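Local structure of beta-galactosidase (Marinomonas sp. ef1, 6Y2K) at residues L336-A346 with R613-Y624; Q315-A323 with Q361-L369. The protein hydrolyses terminal beta-D-galactose residues from beta-galactosides, as a cold-active GH42 enzyme that works as a hexamer. All coordinates share one frame; numbering follows the deposited sequence.

Contact 1 of 2, residues L336-A346 with R613-Y624; sequences LWTWEAFSHGA and RERGNVIFAFNY
S343 sits on the ring of F620, in the tightly packed part of the contact. S343 CB lies over one face, 3.8 Å from the F620 ring centroid, in a CH-pi contact. V618 covers the opposite face of that ring, and W339 meets its edge. Placed between the backbone N and the carbonyl carbon (chi1 78°), S343 OG bonds back to E340 O, 2.7 Å away, and touches F622. F622 reaches the helix from the strand, F622 CE1 being 3.4 Å from E340 N. In the modelled conformer, L336 CD2 touches both F622 and Y624. Y624 OH donates to the anti lone pair of E340 OE2 at 2.5 Å, with carboxylate and ring nearly coplanar. H299 takes the other carboxylate oxygen.

The helix end is the polar, water-bearing part. A Schellman motif closes helix 333-343, with G345 as its C-prime residue. Two arginines of the hairpin 610-623 reach the carbonyls there. R613 NH2 donates to S343 O at 3.0 Å, while its CD lies over the centre of the H344 ring. NH2 is also hydrogen-bonded to S408 O, and D300 holds H344 ND1. R615 lays its guanidinium over G345 CA, and R615 NH1 donates to F342 O at 2.9 Å. G345 N reaches that oxygen from the opposite face. R615 NH2 bonds the M404 and L406 carbonyls, and a water joins NH1 to A346 O. A leucine in place of R615 would probably take one donor from F342 O, leave the M404 and L406 carbonyls without this donor and the water without its NH1 partner. On the solvent side, the partly exposed side chains of E614 and N617 do not touch the helix. The contact thus joins barrel and C-terminal antiparallel sheet, with positive side chains at the helix C-terminus that probably offset its dipole.

Contact 2 of 2, residues Q315-A323 with Q361-L369; sequences QQPGPVNWA and QEQMHAGLL. With GOL (glycerol), chain D.
V320 lies alongside H365, both side chains pointing the same way, where two loops of the TIM barrel meet. They follow strands 310-315 and 348-352, the last two of the barrel. V320 CG1 sits over one face of the imidazole, 3.8 Å from the H365 ring centroid. With CG anti to the backbone N (chi1 -167°) and the ring turned by chi2 -57°, ND1 faces A366 O, within its own loop. The bond from H365 ND1 to A366 O is 2.9 Å long and lies in the ring plane, so it helps fix the turn of the ring. F352 meets H365 edge-to-face.

N321 crosses H365 obliquely, the amide turned 47° from the ring. N321 OD1 lies at the ring edge, 3.4 Å from H365 CD2. It is buried and has no hydrogen-bond partner. ND2 instead reaches E362 OE1 through a water.

Farther along, a nearly straight bond runs from A366 N to P319 O. A366 CB packs against P319 CD at 3.7 Å. G318 faces the same methyl, and a side chain on it would clash there. P317 closes this end, with its ring against A366 O, G367 CA and L368. The second subunit packs on P319, Q361 and E362, so the loops lie at a subunit interface of the hexamer.

A glycerol, probably from the crystallisation liquor, binds both loops, E142 and R103. It lies beyond the C-terminal ends of the barrel strands, where TIM-barrel glycosidases have their active site, so it probably marks the substrate pocket. Its O2 donates to E362 OE1. Glycerol O1 lies at the edges of two rings at once, 2.8 Å from both W322 NE1 and H365 NE2.

How the contacts relate
The centres of contact 1 and contact 2 lie about 24 Å apart, and their segments alternate along the chain: 315-323, 336-346, 361-369, then 613-624. Three of the four belong to the last part of the TIM barrel. Loop 315-323 leads from strand 310-315 towards helix 333-343, and strand 348-352 follows before loop 361-369. The contacts touch through W337 on this helix, whose CZ3 lies 3.3 Å from Q316 O. Contact 1 stays within one chain. Contact 2 lies at the loop end, beside a glycerol pocket and the second subunit. One barrel region therefore borders both another domain and the hexamer interface.

Contact 1 of 2, residues L336-A346 with R613-Y624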
# COMPACT_ATOMS: atom_id res chain seq x y z
N LEU A 336 -22.02 -22.57 -21.52
CA LEU A 336 -20.84 -21.87 -22.03
C LEU A 336 -19.77 -22.87 -22.45
O LEU A 336 -19.26 -22.81 -23.57
CB LEU A 336 -20.30 -20.89 -20.98
CG LEU A 336 -19.32 -19.78 -21.36
CD1 LEU A 336 -18.93 -19.03 -20.10
CD2 LEU A 336 -18.06 -20.25 -22.07
N TRP A 337 -19.42 -23.78 -21.53
CA TRP A 337 -18.35 -24.75 -21.78
C TRP A 337 -18.69 -25.72 -22.89
O TRP A 337 -17.80 -26.14 -23.64
CB TRP A 337 -18.01 -25.54 -20.50
CG TRP A 337 -17.56 -24.70 -19.33
CD1 TRP A 337 -16.78 -23.58 -19.37
CD2 TRP A 337 -17.83 -24.96 -17.94
NE1 TRP A 337 -16.56 -23.10 -18.10
CE2 TRP A 337 -17.20 -23.93 -17.20
CE3 TRP A 337 -18.55 -25.95 -17.25
CZ2 TRP A 337 -17.26 -23.86 -15.80
CZ3 TRP A 337 -18.62 -25.88 -15.86
CH2 TRP A 337 -17.97 -24.84 -15.15
N THR A 338 -19.97 -26.07 -23.00
CA THR A 338 -20.44 -26.99 -24.03
C THR A 338 -20.31 -26.37 -25.42
O THR A 338 -19.70 -26.98 -26.31
CB THR A 338 -21.89 -27.45 -23.76
OG1 THR A 338 -21.98 -27.98 -22.43
CG2 THR A 338 -22.34 -28.53 -24.75
N TRP A 339 -20.86 -25.17 -25.61
CA TRP A 339 -20.70 -24.45 -26.89
C TRP A 339 -19.24 -24.18 -27.21
O TRP A 339 -18.84 -24.25 -28.36
CB TRP A 339 -21.48 -23.14 -26.93
CG TRP A 339 -22.89 -23.34 -27.34
CD1 TRP A 339 -24.00 -23.14 -26.59
CD2 TRP A 339 -23.33 -23.82 -28.61
NE1 TRP A 339 -25.13 -23.45 -27.33
CE2 TRP A 339 -24.74 -23.88 -28.57
CE3 TRP A 339 -22.67 -24.20 -29.78
CZ2 TRP A 339 -25.50 -24.30 -29.66
CZ3 TRP A 339 -23.44 -24.63 -30.87
CH2 TRP A 339 -24.84 -24.66 -30.80
N GLU A 340 -18.46 -23.87 -26.17
CA GLU A 340 -17.02 -23.68 -26.32
C GLU A 340 -16.41 -24.89 -27.01
O GLU A 340 -15.76 -24.76 -28.05
CB GLU A 340 -16.37 -23.43 -24.94
CG GLU A 340 -14.86 -23.32 -24.89
CD GLU A 340 -14.36 -23.61 -23.48
OE1 GLU A 340 -14.08 -24.80 -23.20
OE2 GLU A 340 -14.27 -22.67 -22.66
N ALA A 341 -16.65 -26.08 -26.46
CA ALA A 341 -16.11 -27.32 -27.05
C ALA A 341 -16.57 -27.51 -28.50
O ALA A 341 -15.75 -27.83 -29.38
CB ALA A 341 -16.48 -28.53 -26.21
N PHE A 342 -17.85 -27.26 -28.77
CA PHE A 342 -18.39 -27.34 -30.15
C PHE A 342 -17.69 -26.38 -31.11
O PHE A 342 -17.41 -26.75 -32.25
CB PHE A 342 -19.90 -27.09 -30.20
CG PHE A 342 -20.74 -28.16 -29.53
CD1 PHE A 342 -20.30 -29.48 -29.38
CD2 PHE A 342 -22.02 -27.85 -29.10
CE1 PHE A 342 -21.10 -30.43 -28.77
CE2 PHE A 342 -22.83 -28.80 -28.51
CZ PHE A 342 -22.37 -30.10 -28.34
N SER A 343 -17.39 -25.16 -30.66
CA SER A 343 -16.66 -24.18 -31.49
C SER A 343 -15.25 -24.64 -31.90
O SER A 343 -14.74 -24.20 -32.94
CB SER A 343 -16.61 -22.80 -30.82
OG SER A 343 -15.62 -22.73 -29.79
N HIS A 344 -14.62 -25.50 -31.09
CA HIS A 344 -13.32 -26.11 -31.42
C HIS A 344 -13.45 -27.45 -32.17
O HIS A 344 -12.45 -28.15 -32.36
CB HIS A 344 -12.48 -26.29 -30.13
CG HIS A 344 -12.02 -25.00 -29.51
ND1 HIS A 344 -10.75 -24.50 -29.70
CD2 HIS A 344 -12.66 -24.11 -28.72
CE1 HIS A 344 -10.63 -23.36 -29.05
NE2 HIS A 344 -11.78 -23.09 -28.45
N GLY A 345 -14.66 -27.81 -32.61
CA GLY A 345 -14.88 -29.01 -33.43
C GLY A 345 -15.22 -30.28 -32.67
O GLY A 345 -15.20 -31.36 -33.25
N ALA A 346 -15.52 -30.17 -31.37
CA ALA A 346 -15.88 -31.35 -30.60
C ALA A 346 -17.12 -31.99 -31.21
O ALA A 346 -18.12 -31.30 -31.45
CB ALA A 346 -16.14 -30.99 -29.15
N ARG A 613 -14.33 -17.91 -32.04
CA ARG A 613 -13.77 -18.95 -32.90
C ARG A 613 -14.74 -19.22 -34.06
O ARG A 613 -15.95 -19.04 -33.90
CB ARG A 613 -13.49 -20.24 -32.11
CG ARG A 613 -12.52 -21.16 -32.83
CD ARG A 613 -12.07 -22.36 -32.01
NE ARG A 613 -10.91 -22.96 -32.65
CZ ARG A 613 -10.92 -23.71 -33.76
NH1 ARG A 613 -9.77 -24.14 -34.26
NH2 ARG A 613 -12.07 -24.03 -34.37
N GLU A 614 -14.20 -19.61 -35.21
CA GLU A 614 -15.00 -19.90 -36.40
C GLU A 614 -14.98 -21.37 -36.78
O GLU A 614 -13.96 -22.05 -36.63
CB GLU A 614 -14.47 -19.10 -37.59
CG GLU A 614 -14.49 -17.60 -37.37
CD GLU A 614 -14.16 -16.81 -38.63
OE1 GLU A 614 -14.33 -15.57 -38.59
OE2 GLU A 614 -13.77 -17.41 -39.66
N ARG A 615 -16.12 -21.85 -37.27
CA ARG A 615 -16.22 -23.13 -37.99
C ARG A 615 -16.93 -22.87 -39.32
O ARG A 615 -18.16 -22.70 -39.35
CB ARG A 615 -16.98 -24.16 -37.16
CG ARG A 615 -16.20 -24.63 -35.94
CD ARG A 615 -16.86 -25.80 -35.23
NE ARG A 615 -16.91 -27.00 -36.07
CZ ARG A 615 -17.57 -28.12 -35.77
NH1 ARG A 615 -18.25 -28.24 -34.63
NH2 ARG A 615 -17.53 -29.15 -36.62
N GLY A 616 -16.16 -22.82 -40.40
CA GLY A 616 -16.67 -22.44 -41.71
C GLY A 616 -17.34 -21.08 -41.68
O GLY A 616 -16.70 -20.07 -41.36
N ASN A 617 -18.64 -21.07 -41.95
CA ASN A 617 -19.48 -19.86 -41.98
C ASN A 617 -20.13 -19.52 -40.63
O ASN A 617 -20.91 -18.57 -40.55
CB ASN A 617 -20.55 -19.98 -43.10
CG ASN A 617 -21.68 -20.97 -42.78
OD1 ASN A 617 -22.85 -20.61 -42.83
ND2 ASN A 617 -21.33 -22.21 -42.49
N VAL A 618 -19.82 -20.28 -39.58
CA VAL A 618 -20.40 -20.03 -38.24
C VAL A 618 -19.35 -19.34 -37.34
O VAL A 618 -18.19 -19.76 -37.32
CB VAL A 618 -20.90 -21.34 -37.58
CG1 VAL A 618 -21.56 -21.06 -36.23
CG2 VAL A 618 -21.86 -22.06 -38.51
N ILE A 619 -19.79 -18.29 -36.64
CA ILE A 619 -18.95 -17.53 -35.70
C ILE A 619 -19.49 -17.77 -34.30
O ILE A 619 -20.67 -17.52 -34.05
CB ILE A 619 -18.99 -16.00 -35.96
CG1 ILE A 619 -18.86 -15.65 -37.44
CG2 ILE A 619 -17.89 -15.30 -35.18
CD1 ILE A 619 -17.45 -15.78 -37.97
N PHE A 620 -18.64 -18.25 -33.39
CA PHE A 620 -19.05 -18.49 -32.00
C PHE A 620 -18.39 -17.43 -31.14
O PHE A 620 -17.18 -17.25 -31.21
CB PHE A 620 -18.59 -19.88 -31.52
CG PHE A 620 -19.08 -21.04 -32.36
CD1 PHE A 620 -18.44 -21.38 -33.55
CD2 PHE A 620 -20.17 -21.81 -31.96
CE1 PHE A 620 -18.88 -22.46 -34.32
CE2 PHE A 620 -20.61 -22.89 -32.72
CZ PHE A 620 -19.97 -23.21 -33.91
N ALA A 621 -19.17 -16.71 -30.33
CA ALA A 621 -18.63 -15.69 -29.42
C ALA A 621 -18.98 -16.05 -27.99
O ALA A 621 -20.08 -16.52 -27.73
CB ALA A 621 -19.17 -14.32 -29.77
N PHE A 622 -18.04 -15.78 -27.08
CA PHE A 622 -18.10 -16.16 -25.66
C PHE A 622 -17.69 -15.00 -24.76
O PHE A 622 -16.76 -14.26 -25.07
CB PHE A 622 -17.14 -17.34 -25.41
CG PHE A 622 -17.40 -18.51 -26.29
CD1 PHE A 622 -18.38 -19.44 -25.96
CD2 PHE A 622 -16.70 -18.67 -27.49
CE1 PHE A 622 -18.65 -20.51 -26.80
CE2 PHE A 622 -16.97 -19.73 -28.33
CZ PHE A 622 -17.94 -20.65 -27.98
N ASN A 623 -18.38 -14.86 -23.63
CA ASN A 623 -18.03 -13.84 -22.64
C ASN A 623 -17.80 -14.52 -21.30
O ASN A 623 -18.75 -14.93 -20.64
CB ASN A 623 -19.14 -12.79 -22.54
CG ASN A 623 -18.82 -11.65 -21.58
OD1 ASN A 623 -17.71 -11.55 -21.04
ND2 ASN A 623 -19.79 -10.77 -21.37
N TYR A 624 -16.53 -14.62 -20.92
CA TYR A 624 -16.11 -15.18 -19.63
C TYR A 624 -16.05 -14.14 -18.49
O TYR A 624 -15.79 -14.51 -17.35
CB TYR A 624 -14.73 -15.86 -19.77
CG TYR A 624 -14.70 -17.05 -20.72
CD1 TYR A 624 -14.58 -16.87 -22.10
CD2 TYR A 624 -14.77 -18.36 -20.24
CE1 TYR A 624 -14.56 -17.95 -22.96
CE2 TYR A 624 -14.75 -19.45 -21.10
CZ TYR A 624 -14.64 -19.24 -22.47
OH TYR A 624 -14.63 -20.29 -23.35
O HOH W 1 -19.35 -30.87 -33.77

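Contact 2 of 2, residues Q315-A323 with Q361-L369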
# COMPACT_ATOMS: atom_id res chain seq x y z
N GLN A 315 -17.24 -33.48 -18.82
CA GLN A 315 -17.43 -32.03 -18.69
C GLN A 315 -17.98 -31.70 -17.31
O GLN A 315 -18.99 -32.29 -16.88
CB GLN A 315 -18.41 -31.52 -19.75
CG GLN A 315 -18.61 -30.01 -19.76
CD GLN A 315 -17.33 -29.25 -20.07
OE1 GLN A 315 -16.75 -29.40 -21.15
NE2 GLN A 315 -16.87 -28.43 -19.11
N GLN A 316 -17.35 -30.74 -16.63
CA GLN A 316 -17.82 -30.27 -15.33
C GLN A 316 -19.27 -29.80 -15.43
O GLN A 316 -19.57 -29.00 -16.29
CB GLN A 316 -16.96 -29.11 -14.82
CG GLN A 316 -17.32 -28.65 -13.42
CD GLN A 316 -16.28 -27.77 -12.73
OE1 GLN A 316 -15.22 -27.45 -13.30
NE2 GLN A 316 -16.59 -27.36 -11.51
N PRO A 317 -20.16 -30.31 -14.55
CA PRO A 317 -21.58 -29.92 -14.52
C PRO A 317 -21.99 -29.08 -13.31
O PRO A 317 -23.15 -28.63 -13.23
CB PRO A 317 -22.28 -31.28 -14.43
CG PRO A 317 -21.39 -32.04 -13.49
CD PRO A 317 -19.97 -31.56 -13.78
N GLY A 318 -21.07 -28.90 -12.36
CA GLY A 318 -21.38 -28.31 -11.06
C GLY A 318 -20.10 -28.36 -10.24
O GLY A 318 -19.03 -28.63 -10.79
N PRO A 319 -20.20 -28.11 -8.92
CA PRO A 319 -18.97 -28.14 -8.11
C PRO A 319 -18.35 -29.54 -8.08
O PRO A 319 -19.08 -30.54 -8.05
CB PRO A 319 -19.45 -27.74 -6.71
CG PRO A 319 -20.91 -28.05 -6.70
CD PRO A 319 -21.39 -27.84 -8.11
N VAL A 320 -17.01 -29.60 -8.10
CA VAL A 320 -16.26 -30.85 -7.98
C VAL A 320 -15.72 -31.02 -6.54
O VAL A 320 -15.97 -30.18 -5.68
CB VAL A 320 -15.15 -30.97 -9.05
CG1 VAL A 320 -15.74 -30.84 -10.46
CG2 VAL A 320 -14.03 -29.95 -8.85
N ASN A 321 -15.00 -32.11 -6.28
CA ASN A 321 -14.52 -32.47 -4.93
C ASN A 321 -13.02 -32.26 -4.70
O ASN A 321 -12.59 -32.19 -3.56
CB ASN A 321 -14.79 -33.95 -4.65
CG ASN A 321 -14.09 -34.86 -5.64
OD1 ASN A 321 -14.47 -34.89 -6.81
ND2 ASN A 321 -13.03 -35.56 -5.21
N TRP A 322 -12.24 -32.21 -5.78
CA TRP A 322 -10.80 -32.51 -5.71
C TRP A 322 -9.85 -31.31 -5.66
O TRP A 322 -8.69 -31.48 -5.30
CB TRP A 322 -10.37 -33.49 -6.81
CG TRP A 322 -10.82 -33.14 -8.21
CD1 TRP A 322 -11.86 -33.71 -8.89
CD2 TRP A 322 -10.23 -32.18 -9.09
NE1 TRP A 322 -11.96 -33.15 -10.14
CE2 TRP A 322 -10.97 -32.22 -10.29
CE3 TRP A 322 -9.15 -31.29 -8.99
CZ2 TRP A 322 -10.68 -31.39 -11.37
CZ3 TRP A 322 -8.85 -30.48 -10.08
CH2 TRP A 322 -9.62 -30.53 -11.25
N ALA A 323 -10.32 -30.11 -5.99
CA ALA A 323 -9.47 -28.92 -5.91
C ALA A 323 -9.44 -28.40 -4.47
O ALA A 323 -10.33 -28.75 -3.68
CB ALA A 323 -9.96 -27.86 -6.87
N GLN A 361 -15.06 -41.35 -2.42
CA GLN A 361 -14.17 -40.17 -2.47
C GLN A 361 -14.82 -38.94 -3.12
O GLN A 361 -14.53 -37.80 -2.75
CB GLN A 361 -12.87 -40.51 -3.23
CG GLN A 361 -11.85 -41.39 -2.50
CD GLN A 361 -12.08 -42.90 -2.62
OE1 GLN A 361 -13.21 -43.37 -2.78
NE2 GLN A 361 -10.99 -43.67 -2.54
N GLU A 362 -15.67 -39.19 -4.12
CA GLU A 362 -16.28 -38.14 -4.93
C GLU A 362 -17.75 -37.89 -4.59
O GLU A 362 -18.51 -37.38 -5.42
CB GLU A 362 -16.12 -38.48 -6.42
CG GLU A 362 -14.66 -38.44 -6.87
CD GLU A 362 -14.44 -38.82 -8.32
OE1 GLU A 362 -13.30 -38.62 -8.80
OE2 GLU A 362 -15.38 -39.33 -8.98
N GLN A 363 -18.17 -38.20 -3.36
CA GLN A 363 -19.55 -37.93 -2.95
C GLN A 363 -19.96 -36.44 -3.04
O GLN A 363 -21.15 -36.14 -3.18
CB GLN A 363 -19.86 -38.53 -1.57
CG GLN A 363 -19.15 -37.89 -0.38
CD GLN A 363 -19.28 -38.71 0.90
OE1 GLN A 363 -19.93 -38.27 1.86
NE2 GLN A 363 -18.68 -39.91 0.91
N MET A 364 -18.99 -35.51 -3.00
CA MET A 364 -19.27 -34.08 -3.21
C MET A 364 -19.11 -33.59 -4.66
O MET A 364 -19.24 -32.39 -4.92
CB MET A 364 -18.38 -33.22 -2.29
CG MET A 364 -18.54 -33.52 -0.80
SD MET A 364 -20.22 -33.32 -0.19
CE MET A 364 -20.40 -31.55 -0.25
N HIS A 365 -18.87 -34.51 -5.61
CA HIS A 365 -18.75 -34.15 -7.03
C HIS A 365 -20.15 -34.14 -7.64
O HIS A 365 -20.82 -35.17 -7.68
CB HIS A 365 -17.86 -35.15 -7.77
CG HIS A 365 -17.45 -34.71 -9.14
ND1 HIS A 365 -18.35 -34.37 -10.13
CD2 HIS A 365 -16.22 -34.60 -9.71
CE1 HIS A 365 -17.70 -34.05 -11.23
NE2 HIS A 365 -16.41 -34.19 -11.01
N ALA A 366 -20.57 -32.99 -8.15
CA ALA A 366 -21.91 -32.82 -8.73
C ALA A 366 -22.14 -33.66 -9.99
O ALA A 366 -21.21 -34.16 -10.62
CB ALA A 366 -22.17 -31.36 -9.03
N GLY A 367 -23.42 -33.82 -10.32
CA GLY A 367 -23.82 -34.44 -11.57
C GLY A 367 -24.99 -33.69 -12.17
O GLY A 367 -25.34 -32.62 -11.68
N LEU A 368 -25.57 -34.24 -13.23
CA LEU A 368 -26.81 -33.68 -13.80
C LEU A 368 -27.96 -33.80 -12.82
O LEU A 368 -28.84 -32.95 -12.82
CB LEU A 368 -27.21 -34.35 -15.12
CG LEU A 368 -26.27 -34.38 -16.33
CD1 LEU A 368 -27.07 -34.46 -17.63
CD2 LEU A 368 -25.30 -33.22 -16.38
N LEU A 369 -27.94 -34.86 -12.00
CA LEU A 369 -28.88 -35.04 -10.89
C LEU A 369 -28.17 -34.97 -9.55
O LEU A 369 -26.99 -35.28 -9.45
CB LEU A 369 -29.56 -36.42 -10.99
CG LEU A 369 -30.21 -36.81 -12.31
CD1 LEU A 369 -30.94 -38.14 -12.14
CD2 LEU A 369 -31.15 -35.74 -12.82
C1 GOL D . -13.76 -36.17 -11.65
O1 GOL D . -13.72 -34.72 -11.66
C2 GOL D . -12.39 -36.86 -11.49
O2 GOL D . -12.62 -38.28 -11.30
C3 GOL D . -11.48 -36.57 -12.70
O3 GOL D . -10.09 -36.92 -12.49
O HOH W 2 -25.41 -29.76 -12.11
O HOH W 3 -11.53 -37.33 -7.16